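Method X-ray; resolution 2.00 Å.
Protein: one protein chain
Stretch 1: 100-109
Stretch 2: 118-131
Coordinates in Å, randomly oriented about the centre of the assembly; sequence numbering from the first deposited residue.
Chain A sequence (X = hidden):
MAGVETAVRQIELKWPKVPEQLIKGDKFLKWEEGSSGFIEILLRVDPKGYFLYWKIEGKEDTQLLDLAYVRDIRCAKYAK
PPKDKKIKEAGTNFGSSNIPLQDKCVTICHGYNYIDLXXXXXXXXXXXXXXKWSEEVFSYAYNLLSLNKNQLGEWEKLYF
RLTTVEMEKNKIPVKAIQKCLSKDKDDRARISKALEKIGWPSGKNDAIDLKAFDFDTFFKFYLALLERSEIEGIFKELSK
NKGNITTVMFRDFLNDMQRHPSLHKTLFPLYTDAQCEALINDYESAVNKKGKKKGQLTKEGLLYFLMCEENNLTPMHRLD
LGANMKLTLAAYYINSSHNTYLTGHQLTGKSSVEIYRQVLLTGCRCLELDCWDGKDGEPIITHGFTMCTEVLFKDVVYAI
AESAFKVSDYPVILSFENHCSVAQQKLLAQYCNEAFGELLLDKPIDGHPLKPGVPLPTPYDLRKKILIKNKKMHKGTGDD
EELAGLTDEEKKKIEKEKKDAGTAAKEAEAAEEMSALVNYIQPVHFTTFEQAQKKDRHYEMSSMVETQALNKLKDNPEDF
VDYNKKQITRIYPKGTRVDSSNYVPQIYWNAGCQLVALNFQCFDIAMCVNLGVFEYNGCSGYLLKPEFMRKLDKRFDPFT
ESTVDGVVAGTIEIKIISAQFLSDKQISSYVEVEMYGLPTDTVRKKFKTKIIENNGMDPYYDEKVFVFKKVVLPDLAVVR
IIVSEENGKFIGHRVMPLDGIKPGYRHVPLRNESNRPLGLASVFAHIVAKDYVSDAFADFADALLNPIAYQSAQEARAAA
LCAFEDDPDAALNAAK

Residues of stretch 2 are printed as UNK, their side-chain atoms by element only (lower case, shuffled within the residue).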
ATOM      1  N   PRO A 100      21.969  -8.276 -29.431  1.00 36.56           N
ATOM      2  CA  PRO A 100      22.896  -8.096 -28.311  1.00 36.17           C
ATOM      3  C   PRO A 100      22.380  -8.736 -27.034  1.00 35.02           C
ATOM      4  O   PRO A 100      21.177  -8.690 -26.761  1.00 34.25           O
ATOM      5  CB  PRO A 100      22.968  -6.574 -28.152  1.00 35.95           C
ATOM      6  CG  PRO A 100      22.672  -6.048 -29.495  1.00 37.12           C
ATOM      7  CD  PRO A 100      21.668  -6.993 -30.094  1.00 37.08           C
ATOM      8  N   LEU A 101      23.289  -9.321 -26.264  1.00 34.91           N
ATOM      9  CA  LEU A 101      22.923 -10.080 -25.078  1.00 34.38           C
ATOM     10  C   LEU A 101      21.963  -9.314 -24.176  1.00 33.44           C
ATOM     11  O   LEU A 101      20.924  -9.841 -23.796  1.00 33.14           O
ATOM     12  CB  LEU A 101      24.172 -10.486 -24.292  1.00 34.47           C
ATOM     13  CG  LEU A 101      23.931 -11.237 -22.977  1.00 33.88           C
ATOM     14  CD1 LEU A 101      22.982 -12.414 -23.179  1.00 33.77           C
ATOM     15  CD2 LEU A 101      25.256 -11.700 -22.380  1.00 33.41           C
ATOM     16  N   GLN A 102      22.300  -8.070 -23.854  1.00 33.39           N
ATOM     17  CA  GLN A 102      21.525  -7.313 -22.876  1.00 32.73           C
ATOM     18  C   GLN A 102      20.092  -7.001 -23.327  1.00 32.10           C
ATOM     19  O   GLN A 102      19.191  -6.917 -22.492  1.00 31.32           O
ATOM     20  CB  GLN A 102      22.245  -6.026 -22.476  1.00 32.86           C
ATOM     21  CG  GLN A 102      21.616  -5.383 -21.244  1.00 33.48           C
ATOM     22  CD  GLN A 102      22.551  -4.473 -20.472  1.00 35.10           C
ATOM     23  OE1 GLN A 102      23.708  -4.276 -20.845  1.00 36.98           O
ATOM     24  NE2 GLN A 102      22.042  -3.905 -19.381  1.00 36.07           N
ATOM     25  N   ASP A 103      19.887  -6.852 -24.635  1.00 32.27           N
ATOM     26  CA  ASP A 103      18.549  -6.649 -25.204  1.00 31.96           C
ATOM     27  C   ASP A 103      17.608  -7.837 -24.947  1.00 30.88           C
ATOM     28  O   ASP A 103      16.384  -7.668 -24.918  1.00 30.26           O
ATOM     29  CB  ASP A 103      18.643  -6.390 -26.717  1.00 33.42           C
ATOM     30  CG  ASP A 103      19.346  -5.077 -27.056  1.00 35.28           C
ATOM     31  OD1 ASP A 103      19.525  -4.224 -26.160  1.00 37.72           O
ATOM     32  OD2 ASP A 103      19.704  -4.896 -28.237  1.00 39.10           O
ATOM     33  N   LYS A 104      18.181  -9.029 -24.758  1.00 30.26           N
ATOM     34  CA  LYS A 104      17.410 -10.246 -24.474  1.00 29.51           C
ATOM     35  C   LYS A 104      17.192 -10.530 -22.981  1.00 28.48           C
ATOM     36  O   LYS A 104      16.410 -11.416 -22.627  1.00 28.06           O
ATOM     37  CB  LYS A 104      18.097 -11.456 -25.104  1.00 30.28           C
ATOM     38  CG  LYS A 104      18.212 -11.374 -26.610  1.00 30.84           C
ATOM     39  CD  LYS A 104      18.763 -12.650 -27.220  1.00 30.98           C
ATOM     40  CE  LYS A 104      20.248 -12.807 -26.992  1.00 31.25           C
ATOM     41  NZ  LYS A 104      20.816 -13.824 -27.917  1.00 29.33           N
ATOM     42  N   CYS A 105      17.879  -9.790 -22.116  1.00 27.68           N
ATOM     43  CA  CYS A 105      17.846 -10.060 -20.676  1.00 26.98           C
ATOM     44  C   CYS A 105      16.602  -9.508 -19.983  1.00 25.93           C
ATOM     45  O   CYS A 105      16.140  -8.413 -20.292  1.00 24.86           O
ATOM     46  CB  CYS A 105      19.101  -9.506 -19.995  1.00 26.96           C
ATOM     47  SG  CYS A 105      20.572 -10.479 -20.380  1.00 29.86           S
ATOM     48  N   VAL A 106      16.083 -10.298 -19.043  1.00 25.20           N
ATOM     49  CA  VAL A 106      14.955  -9.919 -18.212  1.00 24.50           C
ATOM     50  C   VAL A 106      15.319 -10.217 -16.760  1.00 24.22           C
ATOM     51  O   VAL A 106      15.788 -11.310 -16.450  1.00 23.97           O
ATOM     52  CB  VAL A 106      13.680 -10.705 -18.583  1.00 24.69           C
ATOM     53  CG1 VAL A 106      12.546 -10.403 -17.588  1.00 23.61           C
ATOM     54  CG2 VAL A 106      13.254 -10.380 -20.002  1.00 24.91           C
ATOM     55  N   THR A 107      15.101  -9.238 -15.884  1.00 23.81           N
ATOM     56  CA  THR A 107      15.405  -9.367 -14.459  1.00 23.62           C
ATOM     57  C   THR A 107      14.132  -9.135 -13.666  1.00 23.01           C
ATOM     58  O   THR A 107      13.435  -8.150 -13.892  1.00 22.32           O
ATOM     59  CB  THR A 107      16.446  -8.322 -14.016  1.00 23.51           C
ATOM     60  OG1 THR A 107      17.641  -8.480 -14.778  1.00 24.97           O
ATOM     61  CG2 THR A 107      16.779  -8.465 -12.545  1.00 23.58           C
ATOM     62  N   ILE A 108      13.831 -10.049 -12.751  1.00 22.90           N
ATOM     63  CA  ILE A 108      12.653  -9.932 -11.902  1.00 22.78           C
ATOM     64  C   ILE A 108      13.117  -9.803 -10.454  1.00 22.98           C
ATOM     65  O   ILE A 108      13.995 -10.548 -10.015  1.00 22.49           O
ATOM     66  CB  ILE A 108      11.736 -11.165 -12.033  1.00 22.97           C
ATOM     67  CG1 ILE A 108      11.423 -11.459 -13.502  1.00 24.06           C
ATOM     68  CG2 ILE A 108      10.437 -10.958 -11.250  1.00 21.05           C
ATOM     69  CD1 ILE A 108      10.634 -12.750 -13.723  1.00 25.23           C
ATOM     70  N   CYS A 109      12.558  -8.843  -9.720  1.00 23.38           N
ATOM     71  CA  CYS A 109      12.751  -8.818  -8.272  1.00 24.08           C
ATOM     72  C   CYS A 109      11.430  -8.999  -7.549  1.00 23.31           C
ATOM     73  O   CYS A 109      10.394  -8.460  -7.952  1.00 23.19           O
ATOM     74  CB  CYS A 109      13.471  -7.558  -7.795  1.00 24.40           C
ATOM     75  SG  CYS A 109      12.702  -6.009  -8.205  1.00 28.18           S
ATOM     76  N   UNK A 118      14.523 -10.866  -3.435  1.00 25.39           N
ATOM     77  CA  UNK A 118      15.202 -11.941  -4.126  1.00 26.03           C
ATOM     78  C   UNK A 118      15.034 -11.674  -5.618  1.00 25.62           C
ATOM     79  O   UNK A 118      14.204 -10.856  -6.018  1.00 24.14           O
ATOM     80  o   UNK A 118      15.124 -15.417  -0.698  1.00 37.26           O
ATOM     81  c   UNK A 118      14.661 -13.302  -3.683  1.00 26.98           C
ATOM     82  c   UNK A 118      15.007 -13.577  -2.205  1.00 29.71           C
ATOM     83  o   UNK A 118      13.567 -15.484  -2.238  1.00 37.13           O
ATOM     84  c   UNK A 118      14.532 -14.923  -1.686  1.00 33.66           C
ATOM     85  N   UNK A 119      15.858 -12.329  -6.424  1.00 25.58           N
ATOM     86  CA  UNK A 119      16.000 -11.981  -7.827  1.00 25.75           C
ATOM     87  C   UNK A 119      15.952 -13.220  -8.712  1.00 26.11           C
ATOM     88  O   UNK A 119      16.475 -14.277  -8.349  1.00 26.20           O
ATOM     89  c   UNK A 119      17.324 -11.238  -8.048  1.00 25.89           C
ATOM     90  c   UNK A 119      17.134  -8.644  -7.825  1.00 26.97           C
ATOM     91  c   UNK A 119      16.736  -8.159  -9.077  1.00 27.61           C
ATOM     92  c   UNK A 119      17.334  -7.724  -6.769  1.00 26.88           C
ATOM     93  c   UNK A 119      17.146  -6.354  -6.927  1.00 27.27           C
ATOM     94  c   UNK A 119      17.412  -9.948  -7.308  1.00 26.17           C
ATOM     95  c   UNK A 119      16.765  -5.906  -8.166  1.00 27.77           C
ATOM     96  c   UNK A 119      17.765  -9.774  -5.996  1.00 26.94           C
ATOM     97  n   UNK A 119      17.718  -8.441  -5.666  1.00 26.75           N
ATOM     98  c   UNK A 119      16.562  -6.794  -9.238  1.00 27.88           C
ATOM     99  N   UNK A 120      15.320 -13.072  -9.876  1.00 25.75           N
ATOM    100  CA  UNK A 120      15.284 -14.109 -10.901  1.00 25.89           C
ATOM    101  C   UNK A 120      15.809 -13.494 -12.199  1.00 25.73           C
ATOM    102  O   UNK A 120      15.378 -12.403 -12.592  1.00 25.02           O
ATOM    103  c   UNK A 120      13.848 -14.640 -11.091  1.00 26.07           C
ATOM    104  c   UNK A 120      13.802 -15.758 -12.129  1.00 27.06           C
ATOM    105  o   UNK A 120      13.351 -15.131  -9.837  1.00 26.71           O
ATOM    106  N   UNK A 121      16.746 -14.184 -12.849  1.00 25.68           N
ATOM    107  CA  UNK A 121      17.420 -13.658 -14.032  1.00 25.74           C
ATOM    108  C   UNK A 121      17.197 -14.577 -15.225  1.00 25.97           C
ATOM    109  O   UNK A 121      17.410 -15.788 -15.131  1.00 25.66           O
ATOM    110  c   UNK A 121      19.526 -10.917 -11.323  1.00 27.54           C
ATOM    111  n   UNK A 121      19.886 -11.964 -10.601  1.00 26.58           N
ATOM    112  c   UNK A 121      19.731 -13.101 -11.355  1.00 27.34           C
ATOM    113  c   UNK A 121      19.260 -12.718 -12.565  1.00 26.29           C
ATOM    114  n   UNK A 121      19.141 -11.345 -12.515  1.00 27.11           N
ATOM    115  c   UNK A 121      18.918 -13.514 -13.784  1.00 26.32           C
ATOM    116  N   UNK A 122      16.790 -13.983 -16.344  1.00 25.50           N
ATOM    117  CA  UNK A 122      16.387 -14.730 -17.534  1.00 25.86           C
ATOM    118  C   UNK A 122      16.977 -14.117 -18.792  1.00 25.96           C
ATOM    119  O   UNK A 122      17.193 -12.908 -18.839  1.00 25.32           O
ATOM    120  c   UNK A 122      14.307 -16.744 -16.341  1.00 25.53           C
ATOM    121  c   UNK A 122      14.868 -14.711 -17.662  1.00 25.71           C
ATOM    122  c   UNK A 122      12.599 -14.921 -16.621  1.00 25.85           C
ATOM    123  c   UNK A 122      14.081 -15.248 -16.472  1.00 25.57           C
ATOM    124  N   UNK A 123      17.229 -14.959 -19.801  1.00 26.22           N
ATOM    125  CA  UNK A 123      17.584 -14.498 -21.144  1.00 26.64           C
ATOM    126  C   UNK A 123      16.518 -15.007 -22.113  1.00 27.06           C
ATOM    127  O   UNK A 123      16.307 -16.217 -22.221  1.00 27.32           O
ATOM    128  c   UNK A 123      18.968 -15.018 -21.584  1.00 27.52           C
ATOM    129  c   UNK A 123      19.363 -14.428 -22.946  1.00 27.81           C
ATOM    130  c   UNK A 123      20.028 -14.702 -20.525  1.00 27.09           C
ATOM    131  N   UNK A 124      15.829 -14.085 -22.787  1.00 26.81           N
ATOM    132  CA  UNK A 124      14.835 -14.437 -23.806  1.00 27.31           C
ATOM    133  C   UNK A 124      15.539 -14.763 -25.124  1.00 28.45           C
ATOM    134  O   UNK A 124      16.734 -14.524 -25.259  1.00 28.40           O
ATOM    135  c   UNK A 124      13.846 -13.293 -24.009  1.00 26.57           C
ATOM    136  N   UNK A 125      14.792 -15.304 -26.086  1.00 29.61           N
ATOM    137  CA  UNK A 125      15.337 -15.610 -27.416  1.00 31.05           C
ATOM    138  C   UNK A 125      15.557 -14.351 -28.252  1.00 31.47           C
ATOM    139  O   UNK A 125      16.349 -14.362 -29.193  1.00 32.21           O
ATOM    140  c   UNK A 125      13.211 -18.747 -28.296  1.00 35.29           C
ATOM    141  o   UNK A 125      13.449 -19.783 -28.951  1.00 37.16           O
ATOM    142  c   UNK A 125      14.375 -17.977 -27.704  1.00 33.19           C
ATOM    143  o   UNK A 125      12.055 -18.303 -28.107  1.00 37.04           O
ATOM    144  c   UNK A 125      14.404 -16.541 -28.189  1.00 31.91           C
ATOM    145  N   UNK A 126      14.828 -13.286 -27.931  1.00 31.19           N
ATOM    146  CA  UNK A 126      14.958 -12.013 -28.641  1.00 31.64           C
ATOM    147  C   UNK A 126      14.448 -10.850 -27.793  1.00 31.10           C
ATOM    148  O   UNK A 126      13.948 -11.054 -26.685  1.00 30.02           O
ATOM    149  c   UNK A 126      14.243 -12.071 -30.004  1.00 32.44           C
ATOM    150  n   UNK A 126      12.285 -13.380 -30.548  1.00 33.46           N
ATOM    151  o   UNK A 126      12.029 -11.603 -29.204  1.00 32.05           O
ATOM    152  c   UNK A 126      12.752 -12.333 -29.883  1.00 32.09           C
ATOM    153  N   UNK A 127      14.582  -9.635 -28.320  1.00 31.61           N
ATOM    154  CA  UNK A 127      14.247  -8.428 -27.573  1.00 31.30           C
ATOM    155  C   UNK A 127      12.740  -8.216 -27.440  1.00 30.71           C
ATOM    156  O   UNK A 127      12.284  -7.696 -26.428  1.00 30.01           O
ATOM    157  c   UNK A 127      14.912  -7.199 -28.208  1.00 31.96           C
ATOM    158  o   UNK A 127      14.343  -6.896 -29.469  1.00 33.59           O
ATOM    159  N   UNK A 128      11.972  -8.631 -28.445  1.00 31.20           N
ATOM    160  CA  UNK A 128      10.515  -8.478 -28.413  1.00 30.84           C
ATOM    161  C   UNK A 128       9.858  -9.319 -27.316  1.00 29.65           C
ATOM    162  O   UNK A 128       8.948  -8.850 -26.636  1.00 29.05           O
ATOM    163  o   UNK A 128      10.374  -7.942 -30.762  1.00 34.06           O
ATOM    164  c   UNK A 128       9.908  -8.835 -29.769  1.00 31.61           C
ATOM    165  N   UNK A 129      10.316 -10.556 -27.158  1.00 29.50           N
ATOM    166  CA  UNK A 129       9.818 -11.438 -26.109  1.00 28.98           C
ATOM    167  C   UNK A 129      10.141 -10.873 -24.721  1.00 28.23           C
ATOM    168  O   UNK A 129       9.281 -10.854 -23.846  1.00 27.55           O
ATOM    169  c   UNK A 129      10.071 -13.708 -25.016  1.00 28.56           C
ATOM    170  c   UNK A 129      10.401 -12.870 -26.244  1.00 29.55           C
ATOM    171  c   UNK A 129       9.882 -13.546 -27.519  1.00 30.23           C
ATOM    172  N   UNK A 130      11.372 -10.403 -24.531  1.00 28.58           N
ATOM    173  CA  UNK A 130      11.779  -9.807 -23.256  1.00 28.22           C
ATOM    174  C   UNK A 130      10.910  -8.598 -22.905  1.00 27.99           C
ATOM    175  O   UNK A 130      10.485  -8.445 -21.758  1.00 27.15           O
ATOM    176  c   UNK A 130      13.256  -9.407 -23.291  1.00 28.33           C
ATOM    177  N   UNK A 131      10.657  -7.749 -23.895  1.00 28.71           N
ATOM    178  CA  UNK A 131       9.840  -6.554 -23.698  1.00 29.05           C
ATOM    179  C   UNK A 131       8.393  -6.922 -23.379  1.00 28.52           C
ATOM    180  O   UNK A 131       7.826  -6.425 -22.406  1.00 28.16           O
ATOM    181  c   UNK A 131       9.430  -3.394 -25.952  1.00 35.18           C
ATOM    182  n   UNK A 131       8.803  -1.248 -27.048  1.00 38.55           N
ATOM    183  c   UNK A 131       8.609  -2.116 -25.852  1.00 36.22           C
ATOM    184  c   UNK A 131       9.168  -4.319 -24.770  1.00 31.39           C
ATOM    185  c   UNK A 131       9.901  -5.645 -24.934  1.00 29.92           C
TER
HETATM  186  O   HOH W   1      14.050  -6.079 -24.735  1.00 21.64           O
HETATM  187  O   HOH W   2      19.057 -10.464 -15.085  1.00 33.66           O

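Position 118 carries three carbons in a row, the last bearing two oxygens, and points away from stretch 1; a carboxylate at that reach is glutamate, E118. Its backbone O lies 3.4 Å from C109 CA. At position 119 one carbon leads to fused five- and six-membered rings with eight carbons and one nitrogen, an indole, hence W119. C109 CB sits over the face of its six-membered ring, 3.5 Å from CZ3 of W119, while T107 CG2 meets the ring edge, 3.5 Å from CE3 of W119.

Position 120 has one carbon bearing an oxygen and a carbon. This is T120, whose CB lies 4.2 Å from I108 CB. Position 121 shows one carbon and a five-membered ring of three carbons and two nitrogens, an imidazole: H121. Its ND1 is 3.7 Å from T107 CG2, and a water joins the pair, 2.7 Å from H121 ND1 and 2.5 Å from T107 OG1.

Four carbons forked at the second identify position 122 as L122, with CD1 4.1 Å from I108 CD1. Position 123 forks at its first carbon, three carbons in all: V123, whose CG1 lies 4.1 Å from L101 CD1. A single carbon at position 124 gives A124.

Position 125 repeats the three-carbon carboxylate and points away, as E125; its backbone O is 3.6 Å from K104 CD. Two carbons, the second with one oxygen and one nitrogen, make position 126 an amide, N126. Its OD1 accepts from the backbone N of position 129 at 2.9 Å, capping the helix that follows. Positions 127 and 128 each have one carbon and one oxygen: S127, with CB 4.1 Å from D103 CB, and S128, which points away. Position 129 has one carbon carrying two others, V129, beyond contact. The lone carbon of position 130, A130, comes within 3.4 Å of V106 CG2 through its CB. Four carbons in a row ending in nitrogen mark position 131 as K131, extended and pointing away.

The contact is an antiparallel strand pair extended by a helix. V106 and L122 exchange backbone bonds (V106 N to L122 O, 2.8 Å; L122 N to V106 O, 2.9 Å), as do I108 and T120 (I108 N to T120 O, 2.8 Å; T120 N to I108 O, 2.9 Å), and A124 N reaches K104 O at 2.7 Å. Alternation places V106, I108, T120 and L122 on one face and C105, T107, C109, W119, H121 and V123 on the other. Beyond the strands, a water donates to D103 O (2.8 Å) and S127 O (2.9 Å), linking the two backbones.

Stretch 2 (118-131) EWTHLVAENSSVAK
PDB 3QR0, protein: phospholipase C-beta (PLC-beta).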